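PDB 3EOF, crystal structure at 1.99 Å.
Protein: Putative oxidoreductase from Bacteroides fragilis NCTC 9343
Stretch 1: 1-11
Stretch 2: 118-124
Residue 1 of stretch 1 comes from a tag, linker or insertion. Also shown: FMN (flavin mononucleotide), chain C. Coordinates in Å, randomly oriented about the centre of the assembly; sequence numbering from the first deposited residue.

Stretch 1 1-11: GMMDTVKNRRT
Stretch 2, residues 118-124: CTLAEEA

The strongest link between the stretches is the salt bridge of Arg9 and Glu122, whose CA-to-CB bonds both point toward the opposing stretch. Arg9 NH2 lies 2.8 Å from Glu122 OE2 and Arg9 NE lies 2.9 Å from Glu122 OE1; a weak bond from Arg9 NE to Glu122 OE2 (3.1 Å) completes the set. Arg9 (chi1 p, chi2 t, chi3 m) presents its guanidinium edge to the carboxylate, and Glu122 (m, t, chi3 -15°) extends to meet it. Arginine suits this place because its remaining nitrogen stays free for a second anion: Arg9 NH1 donates to FMN O1P at 2.8 Å. Thr11 N, 2.8 Å from FMN O3P, and Thr11 OG1, 2.7 Å from FMN O1P, also hold the phosphate. The oxygen O of water 1 lies 2.7 Å from Arg10 O and 2.7 Å from Glu122 OE2, and donates to both.

At the other end, the CA-to-CB bond of Thr5 (chi1 m) points toward the other stretch, as does that of Glu123 (t, p, chi3 10°). Thr5 OG1 lies very close to Glu123 OE1, 2.5 Å away, and 2.8 Å from Gly1 O; which of the two accepts its single proton is open. Thr5 N donates to Gly1 O at 2.9 Å. Gly1 is a tag residue; its C lies 3.5 Å from Glu123 OE2.

Both backbones are helical, at residues 2-7 and 118-123, the latter helix beginning earlier in the chain, with phi/psi near -65/-40; Asn8 (-102/13) and Ala124 (-78/6) leave that conformation, and Arg9 is extended (-75/153). The axes cross almost perpendicularly, at 97° and 10.0 Å, so contact is local: CA atoms approach to 6.4 Å for Met2 and Glu123, and 7.4 Å for Val6 and Thr119. Between the polar ends, the Thr119 methyl CG2 packs 3.8 Å from CG of selenomethionine Met2 (chi1 -146°, chi2 145°, chi3 m) and 4.3 Å from Val6 CG2 (chi1 t). Small, buried Thr119 (m) thus offers carbon to its apolar neighbours, while its OG1 is satisfied elsewhere in the structure.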

# COMPACT_ATOMS: atom_id res chain seq x y z
N GLY A 1 -3.08 -16.40 -15.84
CA GLY A 1 -4.33 -15.61 -16.06
C GLY A 1 -4.38 -14.29 -15.30
O GLY A 1 -5.05 -13.36 -15.74
N MSE A 2 -3.69 -14.20 -14.16
CA MSE A 2 -3.72 -12.95 -13.33
C MSE A 2 -3.14 -11.75 -14.08
O MSE A 2 -3.58 -10.60 -13.86
CB MSE A 2 -2.99 -13.15 -11.98
CG MSE A 2 -3.57 -12.41 -10.83
SE MSE A 2 -3.40 -13.46 -9.16
CE MSE A 2 -3.74 -15.39 -9.80
N MSE A 3 -2.19 -12.00 -14.97
CA MSE A 3 -1.60 -10.91 -15.73
C MSE A 3 -2.55 -10.36 -16.80
O MSE A 3 -2.66 -9.16 -16.98
CB MSE A 3 -0.28 -11.29 -16.36
CG MSE A 3 0.36 -10.06 -16.92
SE MSE A 3 2.20 -10.16 -16.94
CE MSE A 3 2.19 -11.62 -18.35
N ASP A 4 -3.25 -11.24 -17.50
CA ASP A 4 -4.20 -10.82 -18.51
C ASP A 4 -5.35 -10.13 -17.78
O ASP A 4 -5.85 -9.10 -18.21
CB ASP A 4 -4.65 -12.04 -19.34
CG ASP A 4 -3.47 -13.00 -19.63
OD1 ASP A 4 -2.39 -12.55 -20.13
OD2 ASP A 4 -3.60 -14.19 -19.31
N THR A 5 -5.74 -10.66 -16.62
CA THR A 5 -6.75 -10.03 -15.80
C THR A 5 -6.33 -8.63 -15.38
O THR A 5 -7.14 -7.71 -15.46
CB THR A 5 -7.07 -10.81 -14.51
OG1 THR A 5 -7.45 -12.13 -14.88
CG2 THR A 5 -8.23 -10.14 -13.74
N VAL A 6 -5.08 -8.48 -14.94
CA VAL A 6 -4.62 -7.15 -14.52
C VAL A 6 -4.49 -6.22 -15.74
O VAL A 6 -4.85 -5.04 -15.66
CB VAL A 6 -3.33 -7.18 -13.66
CG1 VAL A 6 -2.91 -5.76 -13.27
CG2 VAL A 6 -3.58 -7.95 -12.39
N LYS A 7 -4.00 -6.73 -16.85
CA LYS A 7 -3.80 -5.93 -18.05
C LYS A 7 -5.12 -5.28 -18.46
O LYS A 7 -5.16 -4.12 -18.89
CB LYS A 7 -3.26 -6.81 -19.22
CG LYS A 7 -1.77 -7.14 -19.11
CD LYS A 7 -1.18 -8.02 -20.24
CE LYS A 7 0.38 -8.04 -20.16
NZ LYS A 7 1.08 -8.71 -21.31
N ASN A 8 -6.20 -6.05 -18.30
CA ASN A 8 -7.55 -5.65 -18.69
C ASN A 8 -8.45 -5.20 -17.59
O ASN A 8 -9.65 -5.06 -17.80
CB ASN A 8 -8.17 -6.83 -19.42
CG ASN A 8 -7.49 -7.07 -20.72
OD1 ASN A 8 -7.40 -6.16 -21.54
ND2 ASN A 8 -6.94 -8.26 -20.90
N ARG A 9 -7.89 -4.95 -16.42
CA ARG A 9 -8.68 -4.58 -15.28
C ARG A 9 -9.17 -3.12 -15.39
O ARG A 9 -8.59 -2.26 -16.04
CB ARG A 9 -7.92 -4.79 -13.94
CG ARG A 9 -6.84 -3.71 -13.63
CD ARG A 9 -6.49 -3.65 -12.18
NE ARG A 9 -7.66 -3.34 -11.40
CZ ARG A 9 -8.16 -2.12 -11.21
NH1 ARG A 9 -7.57 -1.06 -11.72
NH2 ARG A 9 -9.26 -1.97 -10.50
N ARG A 10 -10.28 -2.90 -14.73
CA ARG A 10 -10.82 -1.59 -14.62
C ARG A 10 -11.64 -1.59 -13.36
O ARG A 10 -12.12 -2.64 -12.92
CB ARG A 10 -11.62 -1.25 -15.88
CG ARG A 10 -12.80 -2.10 -16.11
CD ARG A 10 -13.05 -2.22 -17.56
NE ARG A 10 -12.09 -3.10 -18.21
CZ ARG A 10 -11.90 -3.15 -19.52
NH1 ARG A 10 -12.59 -2.36 -20.34
NH2 ARG A 10 -11.00 -3.98 -20.04
N THR A 11 -11.79 -0.40 -12.80
CA THR A 11 -12.55 -0.19 -11.60
C THR A 11 -14.03 -0.35 -11.96
O THR A 11 -14.49 0.16 -12.98
CB THR A 11 -12.28 1.25 -10.98
OG1 THR A 11 -10.98 1.30 -10.39
CG2 THR A 11 -13.25 1.56 -9.90
N CYS A 118 -8.01 -7.17 -3.81
CA CYS A 118 -8.60 -6.62 -5.05
C CYS A 118 -8.23 -7.42 -6.29
O CYS A 118 -9.06 -7.66 -7.14
CB CYS A 118 -8.25 -5.17 -5.23
SG CYS A 118 -9.12 -4.14 -4.05
N THR A 119 -6.98 -7.82 -6.39
CA THR A 119 -6.49 -8.66 -7.48
C THR A 119 -7.12 -10.05 -7.52
O THR A 119 -7.44 -10.61 -8.59
CB THR A 119 -4.98 -8.79 -7.35
OG1 THR A 119 -4.40 -7.47 -7.36
CG2 THR A 119 -4.40 -9.60 -8.46
N LEU A 120 -7.26 -10.64 -6.35
CA LEU A 120 -7.88 -11.95 -6.21
C LEU A 120 -9.38 -11.85 -6.50
O LEU A 120 -9.93 -12.70 -7.16
CB LEU A 120 -7.62 -12.54 -4.82
CG LEU A 120 -6.18 -13.01 -4.58
CD1 LEU A 120 -5.99 -13.31 -3.11
CD2 LEU A 120 -5.78 -14.22 -5.40
N ALA A 121 -10.01 -10.79 -6.00
CA ALA A 121 -11.41 -10.54 -6.21
C ALA A 121 -11.69 -10.39 -7.71
O ALA A 121 -12.56 -11.05 -8.27
CB ALA A 121 -11.84 -9.28 -5.41
N GLU A 122 -10.91 -9.57 -8.38
CA GLU A 122 -11.07 -9.42 -9.83
C GLU A 122 -10.82 -10.71 -10.59
O GLU A 122 -11.52 -11.01 -11.55
CB GLU A 122 -10.20 -8.29 -10.33
CG GLU A 122 -10.71 -6.92 -9.86
CD GLU A 122 -9.79 -5.77 -10.27
OE1 GLU A 122 -8.64 -6.02 -10.66
OE2 GLU A 122 -10.21 -4.61 -10.19
N GLU A 123 -9.87 -11.51 -10.13
CA GLU A 123 -9.61 -12.80 -10.74
C GLU A 123 -10.83 -13.72 -10.57
O GLU A 123 -11.11 -14.54 -11.45
CB GLU A 123 -8.37 -13.45 -10.11
CG GLU A 123 -7.79 -14.65 -10.89
CD GLU A 123 -7.28 -14.27 -12.28
OE1 GLU A 123 -7.19 -13.07 -12.58
OE2 GLU A 123 -6.94 -15.18 -13.07
N ALA A 124 -11.52 -13.58 -9.43
CA ALA A 124 -12.76 -14.31 -9.13
C ALA A 124 -13.99 -13.72 -9.86
O ALA A 124 -15.11 -14.16 -9.64
CB ALA A 124 -13.01 -14.36 -7.62
N1 FMN C . -12.79 5.89 -7.48
C2 FMN C . -13.95 6.59 -7.13
O2 FMN C . -14.94 6.59 -7.88
N3 FMN C . -14.01 7.32 -5.95
C4 FMN C . -12.93 7.41 -5.05
O4 FMN C . -13.15 7.72 -3.82
C4A FMN C . -11.74 6.70 -5.44
N5 FMN C . -10.63 6.74 -4.62
C5A FMN C . -9.47 6.04 -4.92
C6 FMN C . -8.41 6.12 -4.02
C7 FMN C . -7.22 5.46 -4.26
C7M FMN C . -6.11 5.61 -3.26
C8 FMN C . -7.08 4.71 -5.43
C8M FMN C . -5.89 3.82 -5.56
C9 FMN C . -8.15 4.62 -6.35
C9A FMN C . -9.38 5.29 -6.12
N10 FMN C . -10.50 5.25 -6.99
C10 FMN C . -11.67 5.95 -6.65
C1' FMN C . -10.46 4.54 -8.34
C2' FMN C . -9.64 5.38 -9.31
O2' FMN C . -10.40 6.55 -9.65
C3' FMN C . -9.19 4.57 -10.51
O3' FMN C . -8.26 3.53 -10.16
C4' FMN C . -8.56 5.44 -11.61
O4' FMN C . -9.53 6.27 -12.21
C5' FMN C . -8.03 4.56 -12.71
O5' FMN C . -9.15 3.75 -13.08
P FMN C . -9.03 2.13 -13.22
O1P FMN C . -8.72 1.48 -11.85
O2P FMN C . -7.89 1.84 -14.17
O3P FMN C . -10.35 1.71 -13.89
O HOH W 1 -12.82 -4.10 -10.76